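Local coordinates for protein Ifi204 (PDB 5YZW) that probably senses DNA in innate immunity, as an interferon-inducible PYHIN-family protein whose HIN domain, built of two OB folds, recognises DNA, at residues 21-24 with 30-33; 41-46 with 100-105. All coordinates share one frame; numbering follows the deposited sequence.

Interaction 1: 21-24 with 30-33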
loop_
_atom_site.group_PDB
_atom_site.type_symbol
_atom_site.label_atom_id
_atom_site.label_comp_id
_atom_site.label_asym_id
_atom_site.label_seq_id
_atom_site.Cartn_x
_atom_site.Cartn_y
_atom_site.Cartn_z
ATOM N N PRO A 21 -4.126 0.089 -11.275
ATOM C CA PRO A 21 -5.026 1.161 -10.851
ATOM C C PRO A 21 -6.391 0.591 -10.487
ATOM O O PRO A 21 -6.794 -0.484 -10.938
ATOM C CB PRO A 21 -5.110 2.082 -12.074
ATOM C CG PRO A 21 -4.621 1.262 -13.220
ATOM C CD PRO A 21 -3.722 0.208 -12.689
ATOM N N PHE A 22 -7.105 1.335 -9.652
ATOM C CA PHE A 22 -8.398 0.873 -9.167
ATOM C C PHE A 22 -9.216 2.093 -8.779
ATOM O O PHE A 22 -8.681 3.190 -8.557
ATOM C CB PHE A 22 -8.250 -0.108 -7.990
ATOM C CG PHE A 22 -7.594 0.494 -6.771
ATOM C CD1 PHE A 22 -6.216 0.458 -6.613
ATOM C CD2 PHE A 22 -8.363 1.099 -5.786
ATOM C CE1 PHE A 22 -5.612 1.020 -5.496
ATOM C CE2 PHE A 22 -7.779 1.667 -4.681
ATOM C CZ PHE A 22 -6.397 1.623 -4.521
ATOM N N THR A 23 -10.528 1.891 -8.778
ATOM C CA THR A 23 -11.491 2.920 -8.417
ATOM C C THR A 23 -11.678 2.947 -6.909
ATOM O O THR A 23 -12.130 1.963 -6.316
ATOM C CB THR A 23 -12.818 2.648 -9.128
ATOM O OG1 THR A 23 -12.568 2.291 -10.498
ATOM C CG2 THR A 23 -13.753 3.838 -9.045
ATOM N N TYR A 24 -11.329 4.069 -6.290
ATOM C CA TYR A 24 -11.473 4.209 -4.852
ATOM C C TYR A 24 -12.663 5.070 -4.467
ATOM O O TYR A 24 -13.101 5.012 -3.316
ATOM C CB TYR A 24 -10.192 4.787 -4.238
ATOM C CG TYR A 24 -9.899 6.223 -4.602
ATOM C CD1 TYR A 24 -9.214 6.545 -5.779
ATOM C CD2 TYR A 24 -10.286 7.260 -3.762
ATOM C CE1 TYR A 24 -8.947 7.870 -6.118
ATOM C CE2 TYR A 24 -10.014 8.582 -4.084
ATOM C CZ TYR A 24 -9.344 8.879 -5.261
ATOM O OH TYR A 24 -9.084 10.180 -5.590
ATOM N N LYS A 30 -13.189 7.935 -9.447
ATOM C CA LYS A 30 -11.845 8.416 -9.141
ATOM C C LYS A 30 -10.882 7.239 -9.037
ATOM O O LYS A 30 -11.200 6.214 -8.423
ATOM C CB LYS A 30 -11.834 9.212 -7.836
ATOM C CG LYS A 30 -12.632 10.511 -7.862
ATOM C CD LYS A 30 -12.061 11.504 -6.841
ATOM C CE LYS A 30 -13.128 12.497 -6.396
ATOM N NZ LYS A 30 -12.538 13.629 -5.631
ATOM N N ARG A 31 -9.695 7.388 -9.639
ATOM C CA ARG A 31 -8.729 6.302 -9.733
ATOM C C ARG A 31 -7.422 6.642 -9.025
ATOM O O ARG A 31 -7.019 7.812 -8.935
ATOM C CB ARG A 31 -8.429 5.940 -11.198
ATOM C CG ARG A 31 -9.673 5.763 -12.065
ATOM C CD ARG A 31 -10.122 4.300 -12.152
ATOM N NE ARG A 31 -9.194 3.426 -12.873
ATOM C CZ ARG A 31 -9.354 2.106 -12.967
ATOM N NH1 ARG A 31 -10.402 1.533 -12.379
ATOM N NH2 ARG A 31 -8.484 1.360 -13.645
ATOM N N MET A 32 -6.750 5.592 -8.551
ATOM C CA MET A 32 -5.445 5.733 -7.921
ATOM C C MET A 32 -4.704 4.412 -8.092
ATOM O O MET A 32 -5.304 3.395 -8.455
ATOM C CB MET A 32 -5.595 6.115 -6.445
ATOM C CG MET A 32 -5.924 4.930 -5.555
ATOM S SD MET A 32 -6.250 5.404 -3.856
ATOM C CE MET A 32 -4.567 5.616 -3.251
ATOM N N PHE A 33 -3.380 4.434 -7.868
ATOM C CA PHE A 33 -2.654 3.208 -7.554
ATOM C C PHE A 33 -1.620 3.495 -6.474
ATOM O O PHE A 33 -1.358 4.652 -6.112
ATOM C CB PHE A 33 -2.010 2.539 -8.783
ATOM C CG PHE A 33 -1.022 3.413 -9.529
ATOM C CD1 PHE A 33 0.311 3.464 -9.141
ATOM C CD2 PHE A 33 -1.420 4.145 -10.627
ATOM C CE1 PHE A 33 1.259 4.261 -9.848
ATOM C CE2 PHE A 33 -0.494 4.950 -11.338
ATOM C CZ PHE A 33 0.839 5.003 -10.938
HETATM O O HOH W 1 -8.048 10.305 -8.156
#
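In the antiparallel beta hairpin formed by strands 11-25 and 30-38, residues 21-24 pair with 30-33 at the end next to the connecting loop. Phe22 and Met32 make the hydrogen-bonded pair, with Phe22 N to Met32 O at 3.0 Å and Met32 N to Phe22 O at 3.1 Å. One step on, Thr23 faces Arg31 as a non-hydrogen-bonded pair, and Tyr24 N then donates to Lys30 O as the first strand turns its corner. Met32 and Phe22 send their side chains to the same face of the sheet, where they run side by side and Phe22 CZ lies 3.5 Å from Met32 CG. With Met32 CG between the backbone N and the carbonyl carbon (chi1 80°) and the chain extended at chi2, SD comes to 4.1 Å from the centroid of the Tyr24 ring, an oblique Met-aromatic contact repeated more distantly with Phe22. Hairpins of this kind link successive strands of the OB fold, the unit from which HIN domains are built, and here Tyr189, near the end of the chain, brings its ring against that of Phe22, the planes inclined by about 35°. On the face of Thr23 and Arg31, the arginine chain folds back at chi2 and chi3 across the neighbouring strand. Its NH1 reaches Thr23 OG1 at 3.0 Å, with the hydroxyl oxygen in the guanidinium plane, while one face of that group lies over the Pro21-Phe22 peptide. Lys30 crosses the phenol of Tyr24 obliquely, its CB and CD against it, CD standing 3.5 Å from Tyr24 OH, and a water bridges this hydroxyl to Arg31 O.

Interaction 2: 41-46 with 100-105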
loop_
_atom_site.group_PDB
_atom_site.type_symbol
_atom_site.label_atom_id
_atom_site.label_comp_id
_atom_site.label_asym_id
_atom_site.label_seq_id
_atom_site.Cartn_x
_atom_site.Cartn_y
_atom_site.Cartn_z
ATOM N N THR A 41 18.997 5.355 0.128
ATOM C CA THR A 41 18.988 5.041 1.557
ATOM C C THR A 41 17.608 4.872 2.196
ATOM O O THR A 41 17.536 4.385 3.331
ATOM C CB THR A 41 19.760 6.114 2.341
ATOM O OG1 THR A 41 19.115 7.382 2.186
ATOM C CG2 THR A 41 21.191 6.222 1.836
ATOM N N GLU A 42 16.520 5.252 1.528
ATOM C CA GLU A 42 15.192 5.204 2.138
ATOM C C GLU A 42 14.177 4.688 1.127
ATOM O O GLU A 42 14.385 4.769 -0.082
ATOM C CB GLU A 42 14.731 6.581 2.624
ATOM C CG GLU A 42 15.512 7.176 3.772
ATOM C CD GLU A 42 15.040 8.575 4.086
ATOM O OE1 GLU A 42 15.301 9.489 3.258
ATOM O OE2 GLU A 42 14.387 8.756 5.141
ATOM N N PHE A 43 13.065 4.152 1.625
ATOM C CA PHE A 43 11.970 3.791 0.743
ATOM C C PHE A 43 10.718 4.547 1.149
ATOM O O PHE A 43 10.551 4.939 2.305
ATOM C CB PHE A 43 11.714 2.284 0.711
ATOM C CG PHE A 43 11.079 1.720 1.956
ATOM C CD1 PHE A 43 11.863 1.277 3.007
ATOM C CD2 PHE A 43 9.702 1.568 2.043
ATOM C CE1 PHE A 43 11.286 0.733 4.145
ATOM C CE2 PHE A 43 9.117 1.023 3.187
ATOM C CZ PHE A 43 9.915 0.606 4.231
ATOM N N PHE A 44 9.857 4.778 0.176
ATOM C CA PHE A 44 8.670 5.593 0.375
ATOM C C PHE A 44 7.465 4.873 -0.194
ATOM O O PHE A 44 7.550 4.231 -1.249
ATOM C CB PHE A 44 8.819 6.966 -0.285
ATOM C CG PHE A 44 9.999 7.760 0.237
ATOM C CD1 PHE A 44 11.255 7.617 -0.316
ATOM C CD2 PHE A 44 9.845 8.599 1.329
ATOM C CE1 PHE A 44 12.334 8.340 0.179
ATOM C CE2 PHE A 44 10.917 9.315 1.836
ATOM C CZ PHE A 44 12.157 9.195 1.254
ATOM N N ARG A 45 6.336 4.999 0.499
ATOM C CA ARG A 45 5.067 4.505 -0.007
ATOM C C ARG A 45 4.325 5.655 -0.672
ATOM O O ARG A 45 4.164 6.720 -0.075
ATOM C CB ARG A 45 4.254 3.882 1.133
ATOM C CG ARG A 45 4.625 2.442 1.344
ATOM C CD ARG A 45 4.265 1.945 2.747
ATOM N NE ARG A 45 4.808 0.609 2.983
ATOM C CZ ARG A 45 4.365 -0.231 3.912
ATOM N NH1 ARG A 45 3.359 0.119 4.706
ATOM N NH2 ARG A 45 4.928 -1.424 4.044
ATOM N N VAL A 46 3.919 5.450 -1.922
ATOM C CA VAL A 46 3.418 6.501 -2.794
ATOM C C VAL A 46 1.968 6.213 -3.144
ATOM O O VAL A 46 1.630 5.087 -3.531
ATOM C CB VAL A 46 4.253 6.608 -4.086
ATOM C CG1 VAL A 46 3.729 7.744 -4.972
ATOM C CG2 VAL A 46 5.720 6.829 -3.745
ATOM N N GLN A 100 14.747 -5.551 0.478
ATOM C CA GLN A 100 13.900 -6.432 1.270
ATOM C C GLN A 100 13.226 -5.669 2.400
ATOM O O GLN A 100 12.066 -5.945 2.724
ATOM C CB GLN A 100 14.695 -7.621 1.812
ATOM C CG GLN A 100 13.845 -8.708 2.532
ATOM C CD GLN A 100 12.424 -8.904 1.957
ATOM O OE1 GLN A 100 11.432 -8.466 2.541
ATOM N NE2 GLN A 100 12.340 -9.555 0.804
ATOM N N ARG A 101 13.909 -4.686 2.990
ATOM C CA ARG A 101 13.226 -3.840 3.959
ATOM C C ARG A 101 11.997 -3.186 3.329
ATOM O O ARG A 101 10.943 -3.076 3.966
ATOM C CB ARG A 101 14.188 -2.795 4.523
ATOM C CG ARG A 101 13.841 -2.363 5.938
ATOM C CD ARG A 101 15.022 -1.759 6.666
ATOM N NE ARG A 101 15.130 -0.333 6.376
ATOM C CZ ARG A 101 16.117 0.212 5.671
ATOM N NH1 ARG A 101 17.097 -0.554 5.197
ATOM N NH2 ARG A 101 16.135 1.525 5.449
ATOM N N ALA A 102 12.094 -2.800 2.054
ATOM C CA ALA A 102 10.972 -2.125 1.408
ATOM C C ALA A 102 9.802 -3.064 1.155
ATOM O O ALA A 102 8.653 -2.614 1.125
ATOM C CB ALA A 102 11.412 -1.506 0.087
ATOM N N ASN A 103 10.068 -4.354 0.952
ATOM C CA ASN A 103 9.042 -5.321 0.588
ATOM C C ASN A 103 8.653 -6.231 1.754
ATOM O O ASN A 103 7.967 -7.239 1.551
ATOM C CB ASN A 103 9.531 -6.141 -0.614
ATOM C CG ASN A 103 8.449 -7.020 -1.216
ATOM O OD1 ASN A 103 8.489 -8.246 -1.092
ATOM N ND2 ASN A 103 7.468 -6.398 -1.856
ATOM N N ALA A 104 9.058 -5.905 2.974
ATOM C CA ALA A 104 8.834 -6.819 4.083
ATOM C C ALA A 104 7.402 -6.718 4.584
ATOM O O ALA A 104 6.802 -5.638 4.599
ATOM C CB ALA A 104 9.810 -6.536 5.224
ATOM N N THR A 105 6.857 -7.853 4.980
ATOM C CA THR A 105 5.567 -7.921 5.643
ATOM C C THR A 105 5.771 -7.892 7.150
ATOM O O THR A 105 6.547 -8.702 7.677
ATOM C CB THR A 105 4.823 -9.190 5.238
ATOM O OG1 THR A 105 4.256 -9.025 3.928
ATOM C CG2 THR A 105 3.710 -9.491 6.225
HETATM O O HOH W 2 7.610 -2.980 3.534
HETATM O O HOH W 3 6.655 -0.903 1.258
#
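Arg101, near the end of helix 96-103, reaches toward the loop that leads into strand 43-48. Its CG is anti to the backbone N (chi1 -151°), and with a bend at chi3 the chain brings NH2 to 3.8 Å from Thr41 O, which lies at the edge of the guanidinium, near its plane, too far for a hydrogen bond. The carbonyl oxygen of Arg101 sits obliquely to the Phe43 ring, 3.8 Å from CE1. Ala102 carries the apolar part of the contact: its CA stands 3.7 Å from the ring centroid and only 5° off the normal, a CH-pi contact over the face, and its CB touches Phe43 CG at 3.7 Å. The small side chain thus lets the helix backbone settle directly on the aromatic face. This is a helix packed against the start of strand 43-48 in the sheet of the first OB fold, close to where the chain leaves for the second; Ala102 also touches Thr36 on the adjoining strand. A leucine in place of Phe43 would probably lose the flat surface beneath Ala102 CA and leave a gap under the helix there. Ala102 O takes part in a water-mediated link to Arg45: one water lies 2.6 Å from Ala102 O and accepts from Arg45 NE at 2.9 Å, in the guanidinium plane, while a second accepts from Arg45 NH2 at 3.1 Å. At Ala104 the carbonyl oxygen lies 3.0 Å from this second water, which is also within bonding distance of Ala102 O. Thr105 then anchors the outgoing chain, its OG1 bonded to Glu123 N.

In the fold
From the N terminus, the chain runs along strand 11-25 and returns in strand 30-38, and interaction 1 closes this short hairpin loop across the five residues between its segments. Strand 43-48 follows and pairs with 30-38 in the same sheet. The loop leading into it and its first residues begin interaction 2, which closes a much longer loop of 53 residues when helix 96-103 comes back to the strand. The two contacts are in series, neither nesting nor crossing, with centres about 22 Å apart on opposite sides of the chain's centre. Interaction 1 fixes strand to strand, whereas interaction 2 ties that sheet to helix 96-103, on the way to the second group of strands.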